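Local coordinates for subtilisin-like protein (PDB 3ZXY) that probably acts as a subtilisin-like serine endopeptidase, this chain being its protease domain, at residues A106-S112 with N137-A143; D20-C25 with A198-G203; N178-E184 with R260-A264. The protein carries 1 engineered substitution. One frame throughout, in Å; residues are numbered along the deposited sequence. Where two conformers were deposited one is given.

Contact 1: residues A106-S112 with N137-A143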
ATOM      1  N   ALA A 106       3.048 -13.230  -2.336  1.00 17.56           N
ATOM      2  CA  ALA A 106       3.009 -11.784  -2.512  1.00 16.30           C
ATOM      3  C   ALA A 106       4.420 -11.228  -2.675  1.00 15.81           C
ATOM      4  O   ALA A 106       5.337 -11.649  -1.975  1.00 16.47           O
ATOM      5  CB  ALA A 106       2.336 -11.102  -1.316  1.00 15.95           C
ATOM      6  N   HIS A 107       4.576 -10.268  -3.585  1.00 15.01           N
ATOM      7  CA  HIS A 107       5.790  -9.442  -3.668  1.00 14.41           C
ATOM      8  C   HIS A 107       5.660  -8.188  -2.835  1.00 13.26           C
ATOM      9  O   HIS A 107       6.643  -7.689  -2.289  1.00 13.10           O
ATOM     10  CB  HIS A 107       6.064  -9.021  -5.110  1.00 14.69           C
ATOM     11  CG  HIS A 107       6.404 -10.153  -6.007  1.00 15.90           C
ATOM     12  ND1 HIS A 107       5.496 -10.742  -6.804  1.00 16.51           N
ATOM     13  CD2 HIS A 107       7.608 -10.796  -6.234  1.00 16.68           C
ATOM     14  CE1 HIS A 107       6.077 -11.733  -7.484  1.00 17.76           C
ATOM     15  NE2 HIS A 107       7.379 -11.770  -7.146  1.00 17.81           N
ATOM     16  N   ILE A 108       4.442  -7.649  -2.780  1.00 12.76           N
ATOM     17  CA  ILE A 108       4.118  -6.414  -2.083  1.00 12.24           C
ATOM     18  C   ILE A 108       2.881  -6.692  -1.249  1.00 12.08           C
ATOM     19  O   ILE A 108       1.964  -7.385  -1.708  1.00 12.75           O
ATOM     20  CB  ILE A 108       3.820  -5.261  -3.073  1.00 12.13           C
ATOM     21  CG1 ILE A 108       5.076  -4.871  -3.839  1.00 12.70           C
ATOM     22  CG2 ILE A 108       3.229  -4.036  -2.360  1.00 11.42           C
ATOM     23  CD1 ILE A 108       4.763  -4.190  -5.154  1.00 13.58           C
ATOM     24  N   ILE A 109       2.892  -6.190  -0.017  1.00 11.86           N
ATOM     25  CA  ILE A 109       1.749  -6.282   0.905  1.00 12.13           C
ATOM     26  C   ILE A 109       1.364  -4.851   1.273  1.00 11.68           C
ATOM     27  O   ILE A 109       2.137  -4.133   1.897  1.00 11.96           O
ATOM     28  CB  ILE A 109       2.105  -7.111   2.157  1.00 12.55           C
ATOM     29  CG1 ILE A 109       2.440  -8.548   1.758  1.00 13.78           C
ATOM     30  CG2 ILE A 109       0.946  -7.108   3.168  1.00 13.13           C
ATOM     31  CD1 ILE A 109       2.911  -9.426   2.908  1.00 14.63           C
ATOM     32  N   ASN A 110       0.181  -4.439   0.841  1.00 11.60           N
ATOM     33  CA  ASN A 110      -0.356  -3.107   1.166  1.00 11.18           C
ATOM     34  C   ASN A 110      -1.148  -3.198   2.457  1.00 11.65           C
ATOM     35  O   ASN A 110      -2.112  -3.958   2.537  1.00 12.08           O
ATOM     36  CB  ASN A 110      -1.272  -2.638   0.028  1.00 11.40           C
ATOM     37  CG  ASN A 110      -1.803  -1.224   0.220  1.00 11.11           C
ATOM     38  OD1 ASN A 110      -1.264  -0.277  -0.354  1.00 11.21           O
ATOM     39  ND2 ASN A 110      -2.843  -1.057   1.055  1.00 11.34           N
ATOM     40  N   ILE A 111      -0.749  -2.422   3.458  1.00 11.66           N
ATOM     41  CA  ILE A 111      -1.515  -2.342   4.719  1.00 12.27           C
ATOM     42  C   ILE A 111      -1.862  -0.876   4.982  1.00 12.02           C
ATOM     43  O   ILE A 111      -1.074  -0.115   5.549  1.00 11.82           O
ATOM     44  CB  ILE A 111      -0.738  -2.929   5.902  1.00 13.28           C
ATOM     45  CG1 ILE A 111      -0.331  -4.376   5.615  1.00 14.97           C
ATOM     46  CG2 ILE A 111      -1.565  -2.839   7.185  1.00 14.05           C
ATOM     47  CD1 ILE A 111       0.397  -5.058   6.757  1.00 16.33           C
ATOM     48  N   SER A 112      -3.056  -0.501   4.559  1.00 12.12           N
ATOM     49  CA  SER A 112      -3.572   0.846   4.756  1.00 12.58           C
ATOM     50  C   SER A 112      -4.213   0.928   6.122  1.00 13.78           C
ATOM     51  O   SER A 112      -5.418   1.173   6.250  1.00 16.78           O
ATOM     52  CB  SER A 112      -4.598   1.188   3.691  1.00 12.73           C
ATOM     53  OG  SER A 112      -3.964   1.371   2.429  1.00 12.51           O
ATOM     54  N   ASN A 137      12.113 -11.255   1.258  1.00 19.86           N
ATOM     55  CA  ASN A 137      12.111 -10.133   0.314  1.00 18.46           C
ATOM     56  C   ASN A 137      10.714  -9.795  -0.236  1.00 17.59           C
ATOM     57  O   ASN A 137      10.479  -9.752  -1.452  1.00 17.40           O
ATOM     58  CB  ASN A 137      13.111 -10.379  -0.813  1.00 19.16           C
ATOM     59  CG  ASN A 137      13.463  -9.116  -1.577  1.00 18.59           C
ATOM     60  OD1 ASN A 137      13.067  -8.007  -1.196  1.00 18.15           O
ATOM     61  ND2 ASN A 137      14.201  -9.284  -2.664  1.00 19.79           N
ATOM     62  N   VAL A 138       9.795  -9.565   0.692  1.00 16.90           N
ATOM     63  CA  VAL A 138       8.434  -9.136   0.400  1.00 16.22           C
ATOM     64  C   VAL A 138       8.328  -7.728   0.965  1.00 15.61           C
ATOM     65  O   VAL A 138       8.663  -7.516   2.129  1.00 17.64           O
ATOM     66  CB  VAL A 138       7.411 -10.064   1.088  1.00 16.45           C
ATOM     67  CG1 VAL A 138       5.984  -9.546   0.912  1.00 16.12           C
ATOM     68  CG2 VAL A 138       7.558 -11.496   0.582  1.00 17.69           C
ATOM     69  N   LEU A 139       7.889  -6.762   0.175  1.00 14.10           N
ATOM     70  CA  LEU A 139       7.829  -5.376   0.646  1.00 13.49           C
ATOM     71  C   LEU A 139       6.481  -5.042   1.269  1.00 12.86           C
ATOM     72  O   LEU A 139       5.445  -5.146   0.609  1.00 12.64           O
ATOM     73  CB  LEU A 139       8.082  -4.421  -0.516  1.00 13.13           C
ATOM     74  CG  LEU A 139       7.923  -2.935  -0.230  1.00 12.56           C
ATOM     75  CD1 LEU A 139       8.910  -2.487   0.841  1.00 12.65           C
ATOM     76  CD2 LEU A 139       8.121  -2.130  -1.513  1.00 13.04           C
ATOM     77  N   LEU A 140       6.501  -4.644   2.538  1.00 12.83           N
ATOM     78  CA  LEU A 140       5.311  -4.165   3.221  1.00 13.00           C
ATOM     79  C   LEU A 140       5.261  -2.647   3.033  1.00 11.69           C
ATOM     80  O   LEU A 140       6.241  -1.962   3.320  1.00 11.44           O
ATOM     81  CB  LEU A 140       5.388  -4.535   4.711  1.00 15.19           C
ATOM     82  CG  LEU A 140       4.064  -4.659   5.466  1.00 18.17           C
ATOM     83  CD1 LEU A 140       4.236  -5.376   6.805  1.00 20.38           C
ATOM     84  CD2 LEU A 140       3.465  -3.287   5.644  1.00 19.34           C
ATOM     85  N   VAL A 141       4.133  -2.150   2.525  1.00 10.73           N
ATOM     86  CA  VAL A 141       3.909  -0.718   2.307  1.00 10.09           C
ATOM     87  C   VAL A 141       2.743  -0.372   3.241  1.00  9.85           C
ATOM     88  O   VAL A 141       1.660  -0.969   3.125  1.00 10.09           O
ATOM     89  CB  VAL A 141       3.546  -0.396   0.844  1.00 10.06           C
ATOM     90  CG1 VAL A 141       3.397   1.106   0.659  1.00 10.55           C
ATOM     91  CG2 VAL A 141       4.612  -0.939  -0.121  1.00 10.29           C
ATOM     92  N   ALA A 142       2.947   0.578   4.163  1.00  9.50           N
ATOM     93  CA  ALA A 142       1.985   0.799   5.252  1.00  9.44           C
ATOM     94  C   ALA A 142       1.704   2.265   5.512  1.00  9.21           C
ATOM     95  O   ALA A 142       2.605   3.101   5.436  1.00  9.21           O
ATOM     96  CB  ALA A 142       2.464   0.120   6.545  1.00 10.34           C
ATOM     97  N   ALA A 143       0.461   2.555   5.891  1.00  8.95           N
ATOM     98  CA  ALA A 143       0.027   3.925   6.151  1.00  8.64           C
ATOM     99  C   ALA A 143       0.675   4.519   7.399  1.00  8.87           C
ATOM    100  O   ALA A 143       0.687   3.892   8.460  1.00  9.80           O
ATOM    101  CB  ALA A 143      -1.494   3.968   6.306  1.00  9.00           C
TER
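Five backbone hydrogen bonds join residues 107-111 to 139-143, in neighbouring strands of the central parallel sheet of the subtilase fold. They run in the alternating pattern of parallel strands: Leu139 N to His107 O, Ile109 N to Leu139 O, Val141 N to Ile109 O, Ile111 N to Val141 O and Ala143 N to Ile111 O. The bond from Ile111 N to Val141 O is nearly straight, with 177° at the hydrogen and a length of 2.8 Å. The bond from Ala143 N to Ile111 O is longer, at 3.1 Å. CA-H groups supplement this ladder; Ala142 CA lies 3.2 Å from Ile111 O.

Beside the ladder, Asn110 ND2 donates to Ser112 OG at 3.0 Å, close to the plane of the amide. Both side chains are also hydrogen-bonded to helix 210-230: Asn110 OD1 to Ser218 OG, and Ser112 OG to Ala211 O. Ala211 is the engineered residue at the predicted serine position.

The apolar side chains pack above and below the sheet. Ile108 and Val141 lie side by side on the face covered by helix 210-230, their CG2 methyls 4.1 Å apart. Ile109, Ile111 and Leu140 project from the other face, against helix 91-103. Ile111 keeps CG1 anti to its carbonyl carbon (chi1 -56°) and its side chain extended. This brings CD1 to 3.7 Å from Leu140 CD2.

Contact 2: residues D20-C25 with A198-G203; sequences DIAHPC and AKPGGG
His23 and Asp20 each reach across to the backbone of 198-203. His23 NE2 donates to Gly203 O at 2.8 Å, a somewhat bent bond. Lys199 N also donates to Gly203 O, from the opposite face of the carbonyl plane, and this oxygen is therefore gripped twice. At the next edge atom of the imidazole, CD2 lies 3.1 Å from Lys199 O. Ala198 CB sits over one ring face, 3.6 Å from the centroid and only 8° off the normal, in a CH-pi contact. Pro24 CD covers the opposite face nearer the rim. The same Ala198 methyl touches Cys25 SG.

Asp20 OD2 accepts from Gly201 N at 2.8 Å. The bond is almost straight (174°), and the donor stands above the carboxylate plane. Asp20 CB rests on Pro200, 3.8 Å from its CA.

Local bonds position both side chains. CG of His23 is anti to the backbone N (chi1 -170°), which turns the ring across to the 198-203 loop. Cys25 N donates to His23 ND1 nearly in the ring plane and fixes the rotation of the imidazole. Replacing His23 by a leucine would probably leave Cys25 N without its ring acceptor and Gly203 O with Lys199 N alone, and remove the flat face under the Ala198 methyl. Asp20 OD1 takes a longer bond from Ala22 N, 3.3 Å, in an Asx turn. Behind the contact, helix 47-60 supports both segments: Thr53 OG1 accepts from Asp20 N, and Ser57 OG from Ala198 N.

The arrangement pairs two beta turns, type I at 20-23 and type II at 199-202. The second lies in the connection of the 195-198/204-207 beta hairpin, docked here on the loop after strand 11-16 of the subtilase fold.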
ATOM      1  N   ASP A  20     -15.380  -5.400  -2.785  1.00 18.91           N
ATOM      2  CA  ASP A  20     -16.500  -5.692  -3.678  1.00 20.60           C
ATOM      3  C   ASP A  20     -15.948  -5.978  -5.066  1.00 21.34           C
ATOM      4  O   ASP A  20     -15.932  -5.110  -5.918  1.00 21.10           O
ATOM      5  CB  ASP A  20     -17.492  -4.522  -3.718  1.00 21.21           C
ATOM      6  CG  ASP A  20     -18.652  -4.760  -4.675  1.00 23.40           C
ATOM      7  OD1 ASP A  20     -18.893  -5.926  -5.070  1.00 24.75           O
ATOM      8  OD2 ASP A  20     -19.329  -3.775  -5.043  1.00 24.69           O
ATOM      9  N   ILE A  21     -15.534  -7.220  -5.282  1.00 22.58           N
ATOM     10  CA  ILE A  21     -14.912  -7.619  -6.553  1.00 23.61           C
ATOM     11  C   ILE A  21     -15.891  -7.593  -7.731  1.00 24.58           C
ATOM     12  O   ILE A  21     -15.464  -7.690  -8.882  1.00 25.36           O
ATOM     13  CB  ILE A  21     -14.188  -8.990  -6.445  1.00 25.27           C
ATOM     14  CG1 ILE A  21     -15.136 -10.121  -6.046  1.00 27.29           C
ATOM     15  CG2 ILE A  21     -13.037  -8.866  -5.446  1.00 24.39           C
ATOM     16  CD1 ILE A  21     -14.550 -11.510  -6.226  1.00 29.69           C
ATOM     17  N   ALA A  22     -17.184  -7.427  -7.449  1.00 24.69           N
ATOM     18  CA  ALA A  22     -18.214  -7.293  -8.484  1.00 25.87           C
ATOM     19  C   ALA A  22     -18.372  -5.857  -9.006  1.00 25.09           C
ATOM     20  O   ALA A  22     -19.111  -5.631  -9.971  1.00 26.76           O
ATOM     21  CB  ALA A  22     -19.552  -7.808  -7.966  1.00 27.15           C
ATOM     22  N   HIS A  23     -17.677  -4.894  -8.402  1.00 22.97           N
ATOM     23  CA  HIS A  23     -17.731  -3.515  -8.873  1.00 22.59           C
ATOM     24  C   HIS A  23     -17.224  -3.455 -10.304  1.00 23.16           C
ATOM     25  O   HIS A  23     -16.265  -4.157 -10.641  1.00 22.80           O
ATOM     26  CB  HIS A  23     -16.890  -2.605  -7.973  1.00 20.76           C
ATOM     27  CG  HIS A  23     -17.078  -1.132  -8.246  1.00 20.86           C
ATOM     28  ND1 HIS A  23     -16.483  -0.504  -9.286  1.00 20.76           N
ATOM     29  CD2 HIS A  23     -17.779  -0.152  -7.545  1.00 20.70           C
ATOM     30  CE1 HIS A  23     -16.828   0.801  -9.277  1.00 21.08           C
ATOM     31  NE2 HIS A  23     -17.622   1.015  -8.210  1.00 20.95           N
ATOM     32  N   PRO A  24     -17.858  -2.624 -11.164  1.00 23.89           N
ATOM     33  CA  PRO A  24     -17.439  -2.551 -12.565  1.00 24.72           C
ATOM     34  C   PRO A  24     -15.982  -2.198 -12.791  1.00 23.40           C
ATOM     35  O   PRO A  24     -15.420  -2.583 -13.820  1.00 23.78           O
ATOM     36  CB  PRO A  24     -18.322  -1.445 -13.143  1.00 26.06           C
ATOM     37  CG  PRO A  24     -19.518  -1.405 -12.268  1.00 26.73           C
ATOM     38  CD  PRO A  24     -19.045  -1.784 -10.906  1.00 24.89           C
ATOM     39  N   CYS A  25     -15.363  -1.478 -11.859  1.00 22.11           N
ATOM     40  CA  CYS A  25     -13.960  -1.128 -12.052  1.00 21.23           C
ATOM     41  C   CYS A  25     -13.042  -2.342 -12.013  1.00 20.53           C
ATOM     42  O   CYS A  25     -11.930  -2.264 -12.498  1.00 20.60           O
ATOM     43  CB  CYS A  25     -13.471  -0.055 -11.071  1.00 20.66           C
ATOM     44  SG  CYS A  25     -13.067  -0.656  -9.419  1.00 20.73           S
ATOM     45  N   ALA A 198     -13.436   3.176  -5.706  1.00 17.32           N
ATOM     46  CA  ALA A 198     -14.731   2.517  -5.808  1.00 18.62           C
ATOM     47  C   ALA A 198     -15.475   2.398  -4.480  1.00 19.29           C
ATOM     48  O   ALA A 198     -14.857   2.278  -3.423  1.00 18.53           O
ATOM     49  CB  ALA A 198     -14.533   1.123  -6.387  1.00 18.76           C
ATOM     50  N   LYS A 199     -16.801   2.422  -4.568  1.00 20.62           N
ATOM     51  CA  LYS A 199     -17.703   2.189  -3.426  1.00 21.80           C
ATOM     52  C   LYS A 199     -18.348   0.824  -3.559  1.00 22.79           C
ATOM     53  O   LYS A 199     -18.823   0.487  -4.643  1.00 23.39           O
ATOM     54  CB  LYS A 199     -18.824   3.216  -3.411  1.00 23.61           C
ATOM     55  CG  LYS A 199     -18.367   4.620  -3.067  1.00 23.91           C
ATOM     56  CD  LYS A 199     -19.541   5.511  -2.680  1.00 25.72           C
ATOM     57  CE  LYS A 199     -20.509   5.736  -3.826  1.00 27.74           C
ATOM     58  NZ  LYS A 199     -21.670   6.559  -3.394  1.00 29.84           N
ATOM     59  N   PRO A 200     -18.410   0.049  -2.468  1.00 22.76           N
ATOM     60  CA  PRO A 200     -19.090  -1.233  -2.560  1.00 24.13           C
ATOM     61  C   PRO A 200     -20.544  -1.050  -2.959  1.00 25.89           C
ATOM     62  O   PRO A 200     -21.231  -0.165  -2.454  1.00 26.67           O
ATOM     63  CB  PRO A 200     -18.950  -1.835  -1.157  1.00 23.84           C
ATOM     64  CG  PRO A 200     -18.558  -0.710  -0.275  1.00 23.07           C
ATOM     65  CD  PRO A 200     -17.857   0.291  -1.124  1.00 21.92           C
ATOM     66  N   GLY A 201     -20.992  -1.881  -3.888  1.00 27.15           N
ATOM     67  CA  GLY A 201     -22.346  -1.802  -4.398  1.00 29.04           C
ATOM     68  C   GLY A 201     -22.530  -0.850  -5.565  1.00 29.79           C
ATOM     69  O   GLY A 201     -23.632  -0.779  -6.142  1.00 32.14           O
ATOM     70  N   GLY A 202     -21.480  -0.108  -5.901  1.00 28.56           N
ATOM     71  CA  GLY A 202     -21.456   0.742  -7.090  1.00 28.92           C
ATOM     72  C   GLY A 202     -21.134   2.189  -6.774  1.00 28.05           C
ATOM     73  O   GLY A 202     -21.327   2.651  -5.649  1.00 28.58           O
ATOM     74  N   GLY A 203     -20.648   2.903  -7.785  1.00 27.60           N
ATOM     75  CA  GLY A 203     -20.319   4.308  -7.660  1.00 26.87           C
ATOM     76  C   GLY A 203     -18.879   4.508  -7.237  1.00 24.85           C
ATOM     77  O   GLY A 203     -18.120   3.551  -7.057  1.00 23.07           O
TER

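Contact 3: residues N178-E184 with R260-A264; sequences NWGSTYE and RRCLA
Trp179 and Leu263 bury the most surface here, with Glu184 next. The indole of Trp179 lies along the aliphatic part of Arg261, which has two conformers; the geometry is that of the one given. Arg261 CD stands 3.8 Å from the centroid of the five-membered ring, only 7° off its normal, in a CH-pi contact. Arg261 CG lies over the same face, 3.8 Å from Trp179 CD2. Arg260 CB approaches Trp179 CE3 obliquely, at 3.9 Å. Outside the two segments, Trp179 NE1 is hydrogen-bonded to Gly148 O.

In the subtilase fold this contact joins the start of helix 181-186 to the short 3-10 turn 260-262, ahead of the C-terminal helix 269-278. A disulfide from Cys262 to Cys251 ties the turn to the chain segment before it.

Leu263 inserts its CD2 branch between Trp179 and Tyr183. CG is anti to its carbonyl carbon (chi1 -48°), and CD2 comes within 3.8 Å of both Trp179 CA and Tyr183 CB. Leu263 CB also rests 3.5 Å from Tyr183 O. Glu184 runs past Arg260, its OE1 4.2 Å from Arg260 CG; the charged ends do not meet. Glu184 O lies 3.6 Å from Ala264 CA.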
ATOM      1  N   ASN A 178       1.271  11.677   9.893  1.00  9.15           N
ATOM      2  CA  ASN A 178       2.279  11.538  10.953  1.00  9.33           C
ATOM      3  C   ASN A 178       3.708  11.644  10.459  1.00  9.25           C
ATOM      4  O   ASN A 178       4.005  11.254   9.336  1.00  9.85           O
ATOM      5  CB  ASN A 178       2.099  10.210  11.681  1.00  9.32           C
ATOM      6  CG  ASN A 178       0.836  10.164  12.499  1.00  9.78           C
ATOM      7  OD1 ASN A 178       0.389  11.186  12.996  1.00 10.39           O
ATOM      8  ND2 ASN A 178       0.258   8.975  12.664  1.00  9.55           N
ATOM      9  N   TRP A 179       4.598  12.107  11.328  1.00  9.63           N
ATOM     10  CA  TRP A 179       5.970  12.437  10.932  1.00  9.82           C
ATOM     11  C   TRP A 179       6.994  12.086  11.998  1.00 10.59           C
ATOM     12  O   TRP A 179       8.010  12.742  12.149  1.00 11.04           O
ATOM     13  CB  TRP A 179       6.032  13.916  10.533  1.00 10.13           C
ATOM     14  CG  TRP A 179       5.456  14.863  11.546  1.00 10.59           C
ATOM     15  CD1 TRP A 179       4.111  15.161  11.762  1.00 10.43           C
ATOM     16  CD2 TRP A 179       6.182  15.695  12.507  1.00 11.34           C
ATOM     17  NE1 TRP A 179       3.976  16.082  12.759  1.00 11.11           N
ATOM     18  CE2 TRP A 179       5.178  16.449  13.246  1.00 11.66           C
ATOM     19  CE3 TRP A 179       7.528  15.893  12.815  1.00 11.87           C
ATOM     20  CZ2 TRP A 179       5.524  17.335  14.251  1.00 12.57           C
ATOM     21  CZ3 TRP A 179       7.859  16.796  13.813  1.00 12.89           C
ATOM     22  CH2 TRP A 179       6.876  17.519  14.512  1.00 13.25           C
ATOM     23  N   GLY A 180       6.747  10.992  12.711  1.00 10.66           N
ATOM     24  CA  GLY A 180       7.688  10.507  13.712  1.00 11.55           C
ATOM     25  C   GLY A 180       9.048  10.156  13.125  1.00 12.13           C
ATOM     26  O   GLY A 180       9.178   9.971  11.913  1.00 11.69           O
ATOM     27  N   SER A 181      10.039  10.042  13.988  1.00 13.57           N
ATOM     28  CA  SER A 181      11.460   9.994  13.539  1.00 14.99           C
ATOM     29  C   SER A 181      11.749   8.888  12.542  1.00 14.37           C
ATOM     30  O   SER A 181      12.467   9.097  11.584  1.00 13.99           O
ATOM     31  CB  SER A 181      12.426   9.875  14.707  1.00 17.71           C
ATOM     32  OG  SER A 181      12.153   8.716  15.460  1.00 19.88           O
ATOM     33  N   THR A 182      11.191   7.705  12.761  1.00 13.89           N
ATOM     34  CA  THR A 182      11.499   6.565  11.891  1.00 13.87           C
ATOM     35  C   THR A 182      11.048   6.798  10.474  1.00 13.16           C
ATOM     36  O   THR A 182      11.652   6.277   9.530  1.00 13.15           O
ATOM     37  CB  THR A 182      10.869   5.288  12.465  1.00 13.94           C
ATOM     38  OG1 THR A 182      11.329   5.150  13.812  1.00 15.14           O
ATOM     39  CG2 THR A 182      11.236   4.018  11.606  1.00 14.00           C
ATOM     40  N   TYR A 183      10.011   7.606  10.309  1.00 12.53           N
ATOM     41  CA  TYR A 183       9.516   7.931   8.979  1.00 12.47           C
ATOM     42  C   TYR A 183      10.467   8.838   8.198  1.00 13.76           C
ATOM     43  O   TYR A 183      10.350   8.915   6.980  1.00 13.56           O
ATOM     44  CB  TYR A 183       8.182   8.622   9.083  1.00 11.79           C
ATOM     45  CG  TYR A 183       7.027   7.837   9.669  1.00 11.03           C
ATOM     46  CD1 TYR A 183       7.028   6.447   9.739  1.00 10.82           C
ATOM     47  CD2 TYR A 183       5.899   8.498  10.112  1.00 11.10           C
ATOM     48  CE1 TYR A 183       5.944   5.765  10.237  1.00 10.83           C
ATOM     49  CE2 TYR A 183       4.807   7.825  10.620  1.00 10.90           C
ATOM     50  CZ  TYR A 183       4.821   6.454  10.675  1.00 10.72           C
ATOM     51  OH  TYR A 183       3.712   5.765  11.154  1.00 10.77           O
ATOM     52  N   GLU A 184      11.379   9.535   8.856  1.00 15.78           N
ATOM     53  CA  GLU A 184      12.360  10.344   8.131  1.00 18.36           C
ATOM     54  C   GLU A 184      13.293   9.434   7.345  1.00 18.21           C
ATOM     55  O   GLU A 184      13.883   9.866   6.341  1.00 18.83           O
ATOM     56  CB  GLU A 184      13.144  11.212   9.107  1.00 22.53           C
ATOM     57  CG  GLU A 184      13.924  12.371   8.501  1.00 27.86           C
ATOM     58  CD  GLU A 184      14.692  13.148   9.571  1.00 32.92           C
ATOM     59  OE1 GLU A 184      14.059  13.589  10.572  1.00 37.76           O
ATOM     60  OE2 GLU A 184      15.926  13.336   9.410  1.00 39.37           O
ATOM     61  N   ARG A 260      11.010  18.353   8.622  1.00 34.06           N
ATOM     62  CA  ARG A 260      10.669  16.996   9.103  1.00 30.61           C
ATOM     63  C   ARG A 260       9.411  16.342   8.550  1.00 26.21           C
ATOM     64  O   ARG A 260       9.323  15.095   8.434  1.00 24.52           O
ATOM     65  CB  ARG A 260      10.565  17.028  10.618  1.00 31.32           C
ATOM     66  CG  ARG A 260      11.923  17.109  11.243  1.00 33.69           C
ATOM     67  CD  ARG A 260      11.857  17.609  12.654  1.00 34.32           C
ATOM     68  NE  ARG A 260      13.141  18.171  13.005  1.00 36.19           N
ATOM     69  CZ  ARG A 260      13.451  19.461  12.954  1.00 37.42           C
ATOM     70  NH1 ARG A 260      12.551  20.378  12.587  1.00 37.66           N
ATOM     71  NH2 ARG A 260      14.667  19.840  13.297  1.00 39.21           N
ATOM     72  N   ARG A 261       8.433  17.160   8.202  1.00 24.44           N
ATOM     73  CA  ARG A 261       7.176  16.623   7.738  0.50 22.81           C
ATOM     74  C   ARG A 261       7.249  16.207   6.262  1.00 20.77           C
ATOM     75  O   ARG A 261       6.315  15.667   5.729  1.00 18.74           O
ATOM     76  CB  ARG A 261       6.060  17.615   8.051  0.50 23.86           C
ATOM     77  CG  ARG A 261       6.101  18.010   9.522  0.50 25.33           C
ATOM     78  CD  ARG A 261       4.798  18.603   9.987  0.50 26.25           C
ATOM     79  NE  ARG A 261       4.317  19.609   9.058  0.50 26.98           N
ATOM     80  CZ  ARG A 261       4.766  20.852   9.017  0.50 28.94           C
ATOM     81  NH1 ARG A 261       5.719  21.252   9.853  0.50 30.75           N
ATOM     82  NH2 ARG A 261       4.262  21.698   8.133  0.50 29.67           N
ATOM     83  N   CYS A 262       8.411  16.406   5.632  1.00 21.05           N
ATOM     84  CA  CYS A 262       8.639  15.883   4.286  1.00 21.04           C
ATOM     85  C   CYS A 262       9.020  14.374   4.285  1.00 17.71           C
ATOM     86  O   CYS A 262       9.037  13.739   3.241  1.00 16.33           O
ATOM     87  CB  CYS A 262       9.729  16.704   3.606  1.00 25.40           C
ATOM     88  SG  CYS A 262       9.674  16.596   1.809  1.00 31.96           S
ATOM     89  N   LEU A 263       9.310  13.829   5.467  1.00 16.46           N
ATOM     90  CA  LEU A 263       9.753  12.443   5.622  1.00 15.09           C
ATOM     91  C   LEU A 263      11.035  12.267   4.819  1.00 14.60           C
ATOM     92  O   LEU A 263      11.880  13.182   4.837  1.00 15.79           O
ATOM     93  CB  LEU A 263       8.660  11.452   5.252  1.00 13.69           C
ATOM     94  CG  LEU A 263       7.272  11.727   5.864  1.00 13.36           C
ATOM     95  CD1 LEU A 263       6.336  10.580   5.526  1.00 12.65           C
ATOM     96  CD2 LEU A 263       7.333  11.966   7.376  1.00 14.10           C
ATOM     97  N   ALA A 264      11.217  11.138   4.135  1.00 13.82           N
ATOM     98  CA  ALA A 264      12.386  11.003   3.274  1.00 14.15           C
ATOM     99  C   ALA A 264      12.240  11.801   1.992  1.00 14.47           C
ATOM    100  O   ALA A 264      13.221  11.961   1.246  1.00 16.34           O
ATOM    101  CB  ALA A 264      12.652   9.543   2.963  1.00 13.68           C
TER

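Overall arrangement
All three contacts belong to one subtilase domain. Contact 1 is in its core, centred about 6 Å from the centre of the chain. Its Ser112 side chain is about 4 Å from those of Asp16 and Ala211, two positions of the predicted charge relay system. Contacts 2 and 3 lie on opposite sides of the chain's centre, with centres about 34 Å apart. In contact 2 the Pro200 side chain is about 8 Å from that of His51, the third predicted position. Contact 3 comes within about 4 Å of contact 1 between nearest atoms, and its Asn178 side chain is about 11 Å from that of Ala211. In sequence, contact 2 encloses contact 1 and interleaves with contact 3.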